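Local coordinates for protein PelD (Pseudomonas aeruginosa, PDB 4EU0) that binds the second messenger cyclic di-GMP, chiefly through its degenerate GGDEF domain, and is involved in pellicle formation, at residues R245-F250 / E259-G264. Residues are numbered along the deposited sequence; the frame is centred on the assembly and turned at random.
Sequences RLRILF and ELESLG. With C2E (9,9'-[(2R,3R,3aS,5S,7aR,9R,10R,10aS,12S,14aR)-3,5,10,12-tetrahydroxy-5,12-dioxidooctahydro-2H,7H-difuro[3,2-d:3',2'-j][1,3,7,9,2,8]tetraoxadiphosphacyclododecine-2,9-diyl]bis(2-amino-1,9-dihydro-6H-purin-6-one)), chain B.
Arg247, on helix 236-253, meets Glu261, in the turn ahead of strand 265-272, in a two-pronged, end-on salt bridge. NH2 of Arg247 donates to the syn lone pair of Glu261 OE2 at 2.8 Å, while NH1 reaches OE1 at 3.0 Å. Both bonds are close to straight, and guanidinium and carboxylate lie only 9° from coplanar. An extended run from CG to NE carries the Arg247 head out to the turn; Glu261 bends back at chi2 (90°) to meet it.

A water continues this polar edge. It accepts from Arg247 NH1 at 2.8 Å and from the backbone N of Leu260, and donates to Glu259 OE1, so it links the arginine to the Glu259 carboxylate and to the Leu260 main chain. Glu259 OE1 itself stays 4.3 Å from Arg247 NH1, beyond a direct salt bridge. Within the turn, Glu259 N donates to Ser262 OG.

Beneath the charges the contact is apolar. Leu260 sets its CG over the centre of the Phe250 ring in a CH-pi contact, 3.6 Å from the centroid and 6° off the normal, with CD1 of Leu260 near Phe250 CG. Leu263 CD1 comes to the ring's edge instead, 3.8 Å from Phe250 CD1. Val201 and Leu205 of helix 198-207 also pack on Phe250, and Leu260 reaches Val265 and Ile267 of the strand.

At the other end of the helical segment, Arg245 takes no part in this packing: its NE and NH2 donate to N7 and O6 of one guanine of cyclic di-GMP. Within the PelD GGDEF domain the contact thus pins the turn entering strand 265-272 to the helix that supplies this ligand-binding arginine; the Leu260-Phe250 pair is buried, while the Arg247-Glu261 bridge lies nearer solvent, which probably screens its charges in part.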
loop_
_atom_site.group_PDB
_atom_site.type_symbol
_atom_site.label_atom_id
_atom_site.label_comp_id
_atom_site.label_asym_id
_atom_site.label_seq_id
_atom_site.Cartn_x
_atom_site.Cartn_y
_atom_site.Cartn_z
ATOM N N ARG A 245 15.238 16.586 -0.752
ATOM C CA ARG A 245 14.456 17.207 -1.831
ATOM C C ARG A 245 13.549 18.302 -1.274
ATOM O O ARG A 245 13.384 19.361 -1.896
ATOM C CB ARG A 245 13.640 16.169 -2.603
ATOM C CG ARG A 245 12.854 16.762 -3.779
ATOM C CD ARG A 245 12.085 15.715 -4.578
ATOM N NE ARG A 245 10.900 15.184 -3.892
ATOM C CZ ARG A 245 9.693 15.756 -3.885
ATOM N NH1 ARG A 245 9.486 16.928 -4.485
ATOM N NH2 ARG A 245 8.681 15.155 -3.262
ATOM N N LEU A 246 12.959 18.037 -0.108
ATOM C CA LEU A 246 12.134 19.025 0.577
ATOM C C LEU A 246 12.907 20.279 0.938
ATOM O O LEU A 246 12.405 21.386 0.776
ATOM C CB LEU A 246 11.537 18.442 1.856
ATOM C CG LEU A 246 10.037 18.240 1.967
ATOM C CD1 LEU A 246 9.368 17.782 0.663
ATOM C CD2 LEU A 246 9.707 17.319 3.134
ATOM N N ARG A 247 14.124 20.115 1.448
ATOM C CA ARG A 247 14.924 21.281 1.806
ATOM C C ARG A 247 15.208 22.180 0.600
ATOM O O ARG A 247 15.214 23.398 0.735
ATOM C CB ARG A 247 16.203 20.869 2.548
ATOM C CG ARG A 247 15.874 20.170 3.865
ATOM C CD ARG A 247 17.017 20.241 4.845
ATOM N NE ARG A 247 16.724 19.551 6.103
ATOM C CZ ARG A 247 16.274 20.144 7.205
ATOM N NH1 ARG A 247 16.049 21.452 7.220
ATOM N NH2 ARG A 247 16.060 19.421 8.303
ATOM N N ILE A 248 15.394 21.575 -0.573
ATOM C CA ILE A 248 15.664 22.328 -1.803
ATOM C C ILE A 248 14.418 23.124 -2.185
ATOM O O ILE A 248 14.510 24.301 -2.540
ATOM C CB ILE A 248 16.115 21.402 -2.961
ATOM C CG1 ILE A 248 17.521 20.848 -2.682
ATOM C CG2 ILE A 248 16.095 22.152 -4.316
ATOM C CD1 ILE A 248 17.915 19.683 -3.576
ATOM N N LEU A 249 13.261 22.472 -2.078
ATOM C CA LEU A 249 11.970 23.093 -2.369
ATOM C C LEU A 249 11.694 24.258 -1.411
ATOM O O LEU A 249 11.292 25.330 -1.840
ATOM C CB LEU A 249 10.866 22.029 -2.301
ATOM C CG LEU A 249 9.395 22.376 -2.462
ATOM C CD1 LEU A 249 9.086 22.937 -3.831
ATOM C CD2 LEU A 249 8.596 21.118 -2.221
ATOM N N PHE A 250 11.909 24.034 -0.115
ATOM C CA PHE A 250 11.761 25.086 0.899
ATOM C C PHE A 250 12.706 26.253 0.666
ATOM O O PHE A 250 12.335 27.411 0.902
ATOM C CB PHE A 250 12.024 24.529 2.293
ATOM C CG PHE A 250 10.806 23.986 2.977
ATOM C CD1 PHE A 250 10.165 24.726 3.967
ATOM C CD2 PHE A 250 10.311 22.728 2.654
ATOM C CE1 PHE A 250 9.043 24.214 4.625
ATOM C CE2 PHE A 250 9.188 22.207 3.293
ATOM C CZ PHE A 250 8.553 22.946 4.288
ATOM N N GLU A 259 15.601 28.111 7.036
ATOM C CA GLU A 259 15.541 26.657 7.088
ATOM C C GLU A 259 14.139 26.257 7.494
ATOM O O GLU A 259 13.390 27.081 8.031
ATOM C CB GLU A 259 16.578 26.110 8.078
ATOM C CG GLU A 259 18.008 26.575 7.810
ATOM C CD GLU A 259 18.630 25.981 6.547
ATOM O OE1 GLU A 259 18.091 25.003 5.992
ATOM O OE2 GLU A 259 19.673 26.495 6.107
ATOM N N LEU A 260 13.759 25.008 7.220
ATOM C CA LEU A 260 12.472 24.497 7.673
ATOM C C LEU A 260 12.303 24.867 9.141
ATOM O O LEU A 260 11.254 25.341 9.555
ATOM C CB LEU A 260 12.399 22.967 7.516
ATOM C CG LEU A 260 11.992 22.309 6.194
ATOM C CD1 LEU A 260 13.010 22.546 5.099
ATOM C CD2 LEU A 260 11.843 20.815 6.419
ATOM N N GLU A 261 13.368 24.681 9.915
ATOM C CA GLU A 261 13.290 24.834 11.364
ATOM C C GLU A 261 13.087 26.293 11.809
ATOM O O GLU A 261 12.394 26.556 12.793
ATOM C CB GLU A 261 14.502 24.196 12.039
ATOM C CG GLU A 261 14.516 22.657 11.958
ATOM C CD GLU A 261 15.219 22.105 10.717
ATOM O OE1 GLU A 261 15.553 22.875 9.793
ATOM O OE2 GLU A 261 15.449 20.879 10.664
ATOM N N SER A 262 13.649 27.236 11.059
ATOM C CA SER A 262 13.466 28.655 11.387
ATOM C C SER A 262 12.090 29.184 10.956
ATOM O O SER A 262 11.705 30.299 11.320
ATOM C CB SER A 262 14.622 29.509 10.835
ATOM O OG SER A 262 14.560 29.631 9.425
ATOM N N LEU A 263 11.350 28.385 10.187
ATOM C CA LEU A 263 9.956 28.697 9.847
ATOM C C LEU A 263 9.002 28.043 10.855
ATOM O O LEU A 263 7.779 28.055 10.678
ATOM C CB LEU A 263 9.630 28.207 8.429
ATOM C CG LEU A 263 10.427 28.794 7.268
ATOM C CD1 LEU A 263 10.463 27.820 6.093
ATOM C CD2 LEU A 263 9.825 30.122 6.836
ATOM N N GLY A 264 9.569 27.454 11.904
ATOM C CA GLY A 264 8.772 26.798 12.941
ATOM C C GLY A 264 8.477 25.319 12.731
ATOM O O GLY A 264 7.684 24.741 13.467
HETATM P P1 C2E B . 15.222 13.014 -6.393
HETATM O O2P C2E B . 16.469 13.791 -6.030
HETATM O O1P C2E B . 13.921 13.754 -6.570
HETATM O "O5'" C2E B . 14.995 11.850 -5.325
HETATM C "C5'" C2E B . 16.052 10.996 -4.893
HETATM C "C4'" C2E B . 15.510 9.829 -4.074
HETATM O "O4'" C2E B . 15.015 10.299 -2.809
HETATM C "C3'" C2E B . 14.351 9.069 -4.711
HETATM O "O3'" C2E B . 14.743 7.995 -5.574
HETATM C "C2'" C2E B . 13.629 8.525 -3.505
HETATM O "O2'" C2E B . 14.340 7.381 -3.023
HETATM C "C1'" C2E B . 13.793 9.637 -2.491
HETATM N N9 C2E B . 12.659 10.601 -2.581
HETATM C C8 C2E B . 12.725 11.870 -3.020
HETATM N N7 C2E B . 11.508 12.472 -2.959
HETATM C C5 C2E B . 10.657 11.560 -2.455
HETATM C C6 C2E B . 9.222 11.520 -2.135
HETATM O O6 C2E B . 8.459 12.615 -2.337
HETATM N N1 C2E B . 8.703 10.376 -1.634
HETATM C C2 C2E B . 9.446 9.254 -1.435
HETATM N N2 C2E B . 8.828 8.159 -0.940
HETATM N N3 C2E B . 10.779 9.221 -1.713
HETATM C C4 C2E B . 11.414 10.320 -2.214
HETATM P P11 C2E B . 13.763 7.534 -6.766
HETATM O O21 C2E B . 14.350 6.301 -7.436
HETATM O O11 C2E B . 12.315 7.494 -6.322
HETATM O O5A C2E B . 13.933 8.739 -7.810
HETATM C C5A C2E B . 15.218 9.072 -8.332
HETATM C C4A C2E B . 15.086 10.320 -9.182
HETATM O O4A C2E B . 14.105 10.128 -10.202
HETATM C C3A C2E B . 14.559 11.495 -8.384
HETATM O O3A C2E B . 15.588 12.206 -7.730
HETATM C C2A C2E B . 13.868 12.349 -9.415
HETATM O O2A C2E B . 14.828 13.130 -10.141
HETATM C C1A C2E B . 13.281 11.291 -10.324
HETATM N N91 C2E B . 11.881 10.995 -9.916
HETATM C C81 C2E B . 11.434 9.898 -9.276
HETATM N N71 C2E B . 10.092 9.955 -9.076
HETATM C C51 C2E B . 9.661 11.120 -9.597
HETATM C C61 C2E B . 8.362 11.823 -9.738
HETATM O O61 C2E B . 7.210 11.281 -9.265
HETATM N N11 C2E B . 8.352 13.028 -10.351
HETATM C C21 C2E B . 9.483 13.601 -10.835
HETATM N N21 C2E B . 9.397 14.812 -11.440
HETATM N N31 C2E B . 10.702 13.008 -10.743
HETATM C C41 C2E B . 10.844 11.796 -10.148
HETATM O O HOH W 1 15.990 23.767 5.574
#